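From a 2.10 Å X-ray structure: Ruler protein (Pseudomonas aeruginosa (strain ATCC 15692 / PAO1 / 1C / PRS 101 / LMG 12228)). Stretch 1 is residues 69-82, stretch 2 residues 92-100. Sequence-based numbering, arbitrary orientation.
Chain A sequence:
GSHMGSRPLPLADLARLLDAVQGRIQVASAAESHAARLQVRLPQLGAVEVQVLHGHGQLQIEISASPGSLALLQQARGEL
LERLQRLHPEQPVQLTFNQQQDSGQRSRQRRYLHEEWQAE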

ATOM      1  N   SER A  69      14.029   3.256  -0.513  1.00 42.52           N
ATOM      2  CA  SER A  69      12.641   3.507  -0.142  1.00 42.62           C
ATOM      3  C   SER A  69      12.089   2.277   0.582  1.00 41.46           C
ATOM      4  O   SER A  69      11.372   2.392   1.583  1.00 38.19           O
ATOM      5  CB  SER A  69      11.791   3.840  -1.365  1.00 45.79           C
ATOM      6  OG  SER A  69      12.247   5.026  -1.988  1.00 41.37           O
ATOM      7  N   LEU A  70      12.467   1.095   0.111  1.00 41.90           N
ATOM      8  CA  LEU A  70      12.020  -0.128   0.790  1.00 41.03           C
ATOM      9  C   LEU A  70      12.421  -0.110   2.251  1.00 43.86           C
ATOM     10  O   LEU A  70      11.588  -0.355   3.123  1.00 40.61           O
ATOM     11  CB  LEU A  70      12.571  -1.385   0.119  1.00 41.19           C
ATOM     12  CG  LEU A  70      11.488  -2.453  -0.070  1.00 48.86           C
ATOM     13  CD1 LEU A  70      10.163  -1.776  -0.363  1.00 46.29           C
ATOM     14  CD2 LEU A  70      11.842  -3.477  -1.159  1.00 49.58           C
ATOM     15  N   ALA A  71      13.691   0.215   2.516  1.00 41.07           N
ATOM     16  CA  ALA A  71      14.192   0.174   3.871  1.00 41.96           C
ATOM     17  C   ALA A  71      13.360   1.091   4.754  1.00 40.03           C
ATOM     18  O   ALA A  71      13.066   0.761   5.895  1.00 44.85           O
ATOM     19  CB  ALA A  71      15.661   0.577   3.920  1.00 44.82           C
ATOM     20  N   LEU A  72      12.967   2.238   4.221  1.00 37.21           N
ATOM     21  CA  LEU A  72      12.143   3.147   4.974  1.00 38.42           C
ATOM     22  C   LEU A  72      10.766   2.542   5.217  1.00 44.06           C
ATOM     23  O   LEU A  72      10.187   2.720   6.294  1.00 44.37           O
ATOM     24  CB  LEU A  72      12.015   4.467   4.235  1.00 42.15           C
ATOM     25  CG  LEU A  72      13.293   5.308   4.165  1.00 41.42           C
ATOM     26  CD1 LEU A  72      13.031   6.550   3.351  1.00 34.52           C
ATOM     27  CD2 LEU A  72      13.735   5.664   5.557  1.00 38.84           C
ATOM     28  N   LEU A  73      10.238   1.818   4.230  1.00 37.73           N
ATOM     29  CA  LEU A  73       8.914   1.215   4.414  1.00 43.55           C
ATOM     30  C   LEU A  73       8.954   0.129   5.493  1.00 41.89           C
ATOM     31  O   LEU A  73       8.097   0.091   6.370  1.00 39.27           O
ATOM     32  CB  LEU A  73       8.389   0.644   3.084  1.00 40.30           C
ATOM     33  CG  LEU A  73       8.205   1.699   1.981  1.00 36.76           C
ATOM     34  CD1 LEU A  73       7.881   1.029   0.638  1.00 43.77           C
ATOM     35  CD2 LEU A  73       7.118   2.677   2.374  1.00 39.43           C
ATOM     36  N   GLN A  74       9.978  -0.726   5.442  1.00 43.95           N
ATOM     37  CA  GLN A  74      10.117  -1.817   6.405  1.00 45.74           C
ATOM     38  C   GLN A  74      10.347  -1.290   7.802  1.00 48.03           C
ATOM     39  O   GLN A  74       9.816  -1.845   8.761  1.00 50.65           O
ATOM     40  CB  GLN A  74      11.253  -2.757   6.012  1.00 47.18           C
ATOM     41  CG  GLN A  74      11.402  -2.892   4.508  1.00 49.54           C
ATOM     42  CD  GLN A  74      11.740  -4.296   4.055  1.00 58.22           C
ATOM     43  OE1 GLN A  74      10.905  -5.195   4.147  1.00 65.40           O
ATOM     44  NE2 GLN A  74      12.961  -4.491   3.545  1.00 57.94           N
ATOM     45  N   GLN A  75      11.122  -0.207   7.919  1.00 45.74           N
ATOM     46  CA  GLN A  75      11.322   0.413   9.229  1.00 50.63           C
ATOM     47  C   GLN A  75      10.004   0.954   9.755  1.00 48.09           C
ATOM     48  O   GLN A  75       9.798   1.041  10.964  1.00 49.39           O
ATOM     49  CB  GLN A  75      12.367   1.536   9.176  1.00 46.35           C
ATOM     50  CG  GLN A  75      13.731   1.037   8.833  1.00 47.74           C
ATOM     51  CD  GLN A  75      14.755   2.150   8.824  1.00 58.00           C
ATOM     52  OE1 GLN A  75      14.534   3.239   9.376  1.00 55.69           O
ATOM     53  NE2 GLN A  75      15.877   1.899   8.157  1.00 59.35           N
ATOM     54  N   ALA A  76       9.116   1.319   8.835  1.00 46.44           N
ATOM     55  CA  ALA A  76       7.811   1.856   9.200  1.00 42.90           C
ATOM     56  C   ALA A  76       6.661   0.845   8.989  1.00 46.09           C
ATOM     57  O   ALA A  76       5.497   1.228   9.005  1.00 44.73           O
ATOM     58  CB  ALA A  76       7.543   3.106   8.414  1.00 41.59           C
ATOM     59  N   ARG A  77       6.989  -0.428   8.802  1.00 48.36           N
ATOM     60  CA  ARG A  77       5.971  -1.467   8.540  1.00 44.46           C
ATOM     61  C   ARG A  77       4.814  -1.508   9.561  1.00 51.39           C
ATOM     62  O   ARG A  77       3.639  -1.561   9.178  1.00 46.69           O
ATOM     63  CB  ARG A  77       6.643  -2.832   8.476  1.00 45.77           C
ATOM     64  CG  ARG A  77       5.704  -3.996   8.772  1.00 52.97           C
ATOM     65  CD  ARG A  77       6.434  -5.321   8.692  1.00 55.50           C
ATOM     66  NE  ARG A  77       6.649  -5.726   7.308  1.00 55.33           N
ATOM     67  CZ  ARG A  77       5.719  -6.320   6.561  1.00 56.76           C
ATOM     68  NH1 ARG A  77       4.504  -6.585   7.057  1.00 49.36           N
ATOM     69  NH2 ARG A  77       6.002  -6.653   5.310  1.00 57.07           N
ATOM     70  N   GLY A  78       5.136  -1.485  10.855  1.00 49.93           N
ATOM     71  CA  GLY A  78       4.113  -1.451  11.890  1.00 50.07           C
ATOM     72  C   GLY A  78       3.107  -0.306  11.784  1.00 50.59           C
ATOM     73  O   GLY A  78       1.880  -0.514  11.891  1.00 46.68           O
ATOM     74  N   GLU A  79       3.607   0.913  11.588  1.00 45.36           N
ATOM     75  CA  GLU A  79       2.721   2.072  11.393  1.00 47.42           C
ATOM     76  C   GLU A  79       1.906   1.934  10.103  1.00 43.28           C
ATOM     77  O   GLU A  79       0.751   2.358  10.011  1.00 43.16           O
ATOM     78  CB  GLU A  79       3.523   3.391  11.349  1.00 47.04           C
ATOM     79  CG  GLU A  79       2.696   4.616  10.887  1.00 48.81           C
ATOM     80  CD  GLU A  79       3.542   5.841  10.442  1.00 51.47           C
ATOM     81  OE1 GLU A  79       3.043   6.976  10.584  1.00 53.59           O
ATOM     82  OE2 GLU A  79       4.687   5.689   9.944  1.00 48.62           O
ATOM     83  N   LEU A  80       2.533   1.380   9.084  1.00 38.18           N
ATOM     84  CA  LEU A  80       1.873   1.346   7.801  1.00 45.97           C
ATOM     85  C   LEU A  80       0.699   0.324   7.830  1.00 42.47           C
ATOM     86  O   LEU A  80      -0.434   0.687   7.517  1.00 43.32           O
ATOM     87  CB  LEU A  80       2.882   1.032   6.696  1.00 43.33           C
ATOM     88  CG  LEU A  80       2.241   1.311   5.343  1.00 49.19           C
ATOM     89  CD1 LEU A  80       1.682   2.730   5.324  1.00 49.25           C
ATOM     90  CD2 LEU A  80       3.238   1.081   4.217  1.00 50.20           C
ATOM     91  N   LEU A  81       0.975  -0.919   8.234  1.00 42.74           N
ATOM     92  CA  LEU A  81      -0.056  -1.936   8.446  1.00 42.45           C
ATOM     93  C   LEU A  81      -1.265  -1.374   9.178  1.00 42.59           C
ATOM     94  O   LEU A  81      -2.428  -1.549   8.788  1.00 45.96           O
ATOM     95  CB  LEU A  81       0.528  -3.099   9.247  1.00 41.56           C
ATOM     96  CG  LEU A  81      -0.469  -4.214   9.604  1.00 48.09           C
ATOM     97  CD1 LEU A  81      -1.169  -4.705   8.375  1.00 42.52           C
ATOM     98  CD2 LEU A  81       0.201  -5.393  10.304  1.00 50.80           C
ATOM     99  N   GLU A  82      -0.970  -0.653  10.241  1.00 42.97           N
ATOM    100  CA  GLU A  82      -1.970  -0.249  11.193  1.00 43.53           C
ATOM    101  C   GLU A  82      -2.899   0.804  10.633  1.00 44.04           C
ATOM    102  O   GLU A  82      -4.091   0.784  10.909  1.00 45.51           O
ATOM    103  CB  GLU A  82      -1.280   0.250  12.446  1.00 47.25           C
ATOM    104  CG  GLU A  82      -2.103   1.172  13.302  1.00 51.55           C
ATOM    105  CD  GLU A  82      -1.320   1.612  14.527  1.00 59.88           C
ATOM    106  OE1 GLU A  82      -0.064   1.554  14.483  1.00 58.04           O
ATOM    107  OE2 GLU A  82      -1.969   2.008  15.523  1.00 59.67           O
ATOM    108  N   PRO A  92      -9.196  -8.526   7.340  1.00 43.18           N
ATOM    109  CA  PRO A  92      -7.783  -8.449   7.703  1.00 36.25           C
ATOM    110  C   PRO A  92      -6.942  -7.992   6.519  1.00 40.57           C
ATOM    111  O   PRO A  92      -7.154  -8.444   5.388  1.00 35.81           O
ATOM    112  CB  PRO A  92      -7.443  -9.890   8.093  1.00 41.05           C
ATOM    113  CG  PRO A  92      -8.712 -10.434   8.604  1.00 41.18           C
ATOM    114  CD  PRO A  92      -9.777  -9.828   7.710  1.00 39.85           C
ATOM    115  N   VAL A  93      -6.006  -7.077   6.777  1.00 37.04           N
ATOM    116  CA  VAL A  93      -5.098  -6.599   5.746  1.00 35.45           C
ATOM    117  C   VAL A  93      -3.789  -7.388   5.830  1.00 33.98           C
ATOM    118  O   VAL A  93      -3.308  -7.667   6.910  1.00 37.16           O
ATOM    119  CB  VAL A  93      -4.823  -5.069   5.887  1.00 38.59           C
ATOM    120  CG1 VAL A  93      -3.432  -4.710   5.356  1.00 36.02           C
ATOM    121  CG2 VAL A  93      -5.928  -4.260   5.185  1.00 37.01           C
ATOM    122  N   GLN A  94      -3.226  -7.763   4.693  1.00 32.31           N
ATOM    123  CA  GLN A  94      -1.924  -8.389   4.675  1.00 34.27           C
ATOM    124  C   GLN A  94      -1.010  -7.522   3.828  1.00 35.85           C
ATOM    125  O   GLN A  94      -1.254  -7.323   2.635  1.00 37.44           O
ATOM    126  CB  GLN A  94      -2.006  -9.808   4.147  1.00 38.91           C
ATOM    127  CG  GLN A  94      -3.097 -10.627   4.867  1.00 49.17           C
ATOM    128  CD  GLN A  94      -3.047 -12.132   4.567  1.00 53.03           C
ATOM    129  OE1 GLN A  94      -2.129 -12.618   3.891  1.00 58.31           O
ATOM    130  NE2 GLN A  94      -4.024 -12.873   5.095  1.00 51.13           N
ATOM    131  N   LEU A  95       0.021  -6.987   4.480  1.00 35.66           N
ATOM    132  CA  LEU A  95       0.950  -6.022   3.899  1.00 34.11           C
ATOM    133  C   LEU A  95       2.267  -6.667   3.548  1.00 35.63           C
ATOM    134  O   LEU A  95       2.874  -7.319   4.374  1.00 39.32           O
ATOM    135  CB  LEU A  95       1.205  -4.869   4.875  1.00 34.14           C
ATOM    136  CG  LEU A  95       2.253  -3.862   4.410  1.00 36.11           C
ATOM    137  CD1 LEU A  95       1.761  -3.136   3.175  1.00 33.59           C
ATOM    138  CD2 LEU A  95       2.622  -2.871   5.521  1.00 38.05           C
ATOM    139  N   THR A  96       2.699  -6.500   2.308  1.00 33.15           N
ATOM    140  CA  THR A  96       3.987  -7.013   1.884  1.00 41.65           C
ATOM    141  C   THR A  96       4.769  -5.974   1.045  1.00 40.96           C
ATOM    142  O   THR A  96       4.175  -5.037   0.483  1.00 36.51           O
ATOM    143  CB  THR A  96       3.821  -8.293   1.066  1.00 40.60           C
ATOM    144  OG1 THR A  96       2.982  -8.008  -0.051  1.00 42.99           O
ATOM    145  CG2 THR A  96       3.159  -9.393   1.895  1.00 42.46           C
ATOM    146  N   PHE A  97       6.090  -6.161   0.962  1.00 42.18           N
ATOM    147  CA  PHE A  97       6.977  -5.282   0.194  1.00 40.01           C
ATOM    148  C   PHE A  97       7.761  -6.030  -0.884  1.00 43.72           C
ATOM    149  O   PHE A  97       8.119  -7.191  -0.725  1.00 47.63           O
ATOM    150  CB  PHE A  97       7.931  -4.557   1.136  1.00 42.19           C
ATOM    151  CG  PHE A  97       7.232  -3.767   2.173  1.00 42.80           C
ATOM    152  CD1 PHE A  97       6.537  -2.623   1.829  1.00 41.68           C
ATOM    153  CD2 PHE A  97       7.224  -4.181   3.493  1.00 46.99           C
ATOM    154  CE1 PHE A  97       5.843  -1.897   2.784  1.00 41.17           C
ATOM    155  CE2 PHE A  97       6.536  -3.457   4.450  1.00 47.60           C
ATOM    156  CZ  PHE A  97       5.845  -2.313   4.092  1.00 42.96           C
ATOM    157  N   ASN A  98       8.008  -5.349  -1.993  1.00 40.55           N
ATOM    158  CA  ASN A  98       8.603  -5.947  -3.182  1.00 46.83           C
ATOM    159  C   ASN A  98       9.646  -4.974  -3.727  1.00 51.69           C
ATOM    160  O   ASN A  98       9.563  -3.773  -3.453  1.00 46.20           O
ATOM    161  CB  ASN A  98       7.514  -6.215  -4.227  1.00 49.18           C
ATOM    162  CG  ASN A  98       7.906  -7.257  -5.272  1.00 54.65           C
ATOM    163  OD1 ASN A  98       8.506  -8.287  -4.952  1.00 54.42           O
ATOM    164  ND2 ASN A  98       7.544  -6.992  -6.536  1.00 53.07           N
ATOM    165  N   GLN A  99      10.603  -5.462  -4.515  1.00 55.30           N
ATOM    166  CA  GLN A  99      11.554  -4.565  -5.153  1.00 53.39           C
ATOM    167  C   GLN A  99      11.099  -4.174  -6.555  1.00 53.95           C
ATOM    168  O   GLN A  99      10.500  -4.960  -7.265  1.00 56.38           O
ATOM    169  CB  GLN A  99      12.951  -5.179  -5.191  1.00 58.15           C
ATOM    170  CG  GLN A  99      14.022  -4.119  -4.927  1.00 59.76           C
ATOM    171  CD  GLN A  99      15.437  -4.592  -5.246  1.00 68.90           C
ATOM    172  OE1 GLN A  99      15.933  -5.557  -4.655  1.00 73.38           O
ATOM    173  NE2 GLN A  99      16.111  -3.884  -6.151  1.00 71.53           N
ATOM    174  N   GLN A 100      11.393  -2.934  -6.941  1.00 58.03           N
ATOM    175  CA  GLN A 100      10.796  -2.344  -8.139  1.00 62.03           C
ATOM    176  C   GLN A 100      10.900  -3.233  -9.383  1.00 59.20           C
ATOM    177  O   GLN A 100       9.893  -3.781  -9.859  1.00 64.99           O
ATOM    178  CB  GLN A 100      11.439  -0.976  -8.408  1.00 63.90           C
ATOM    179  CG  GLN A 100      10.654  -0.080  -9.379  1.00 64.84           C
ATOM    180  CD  GLN A 100       9.198   0.157  -8.951  1.00 63.89           C
ATOM    181  OE1 GLN A 100       8.312  -0.690  -9.173  1.00 64.36           O
ATOM    182  NE2 GLN A 100       8.945   1.319  -8.339  1.00 55.16           N
TER

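A helix packed on a β-strand illustrates a general principle: alternation along the strand offers every second side chain to the helix, and the helix answers with residues spaced about a turn apart. In this ruler protein the strand 93-99 runs nearly antiparallel to helix 69-75, at 167°, with the axes 9.4 Å apart at closest approach; the helical segment 77-82 meets it at 140° and 9.1 Å. Val93, Leu95 and Phe97 point their CA-to-CB bonds toward the helical stretch, whereas Gln94, Thr96 and Asn98 point away.

Apolar packing follows from this alternation. Phe97, which has the largest area covered, lies among several helical residues: Leu73 CB approaches Phe97 CE1 at 3.6 Å, Leu70 CD1 lies 3.9 Å from Phe97 CB, and Leu80 CD2 reaches the ring edge, 4.2 Å from Phe97 CE1. One step back along the strand's inward side, Leu95 CD2 lies 4.1 Å from Leu80 CB, while Leu81 CD1 spans two strand residues, 4.2 Å from Leu95 CB and 3.8 Å from Val93 CG1. Because the helical segments and the strand run in roughly opposite directions, later helical residues tend to meet earlier strand residues.

The polar component comes from Arg77. Its CA-to-CB bond points sideways, but the long side chain carries the guanidinium to the strand, where Arg77 NH1 donates a hydrogen bond to Leu95 O (3.2 Å, 148°). A second, weak bond runs from Arg77 NH2 to Leu95 O at 3.3 Å, so one carbonyl accepts from both terminal nitrogens. That carbonyl lies near the guanidinium plane, leaving a face to Phe97, whose CD2 is 3.3 Å from Arg77 NH2. Relative to the phenyl ring, however, this nitrogen sits obliquely. A single arginine thus combines directional bonding to the backbone with close contact to an aromatic side chain.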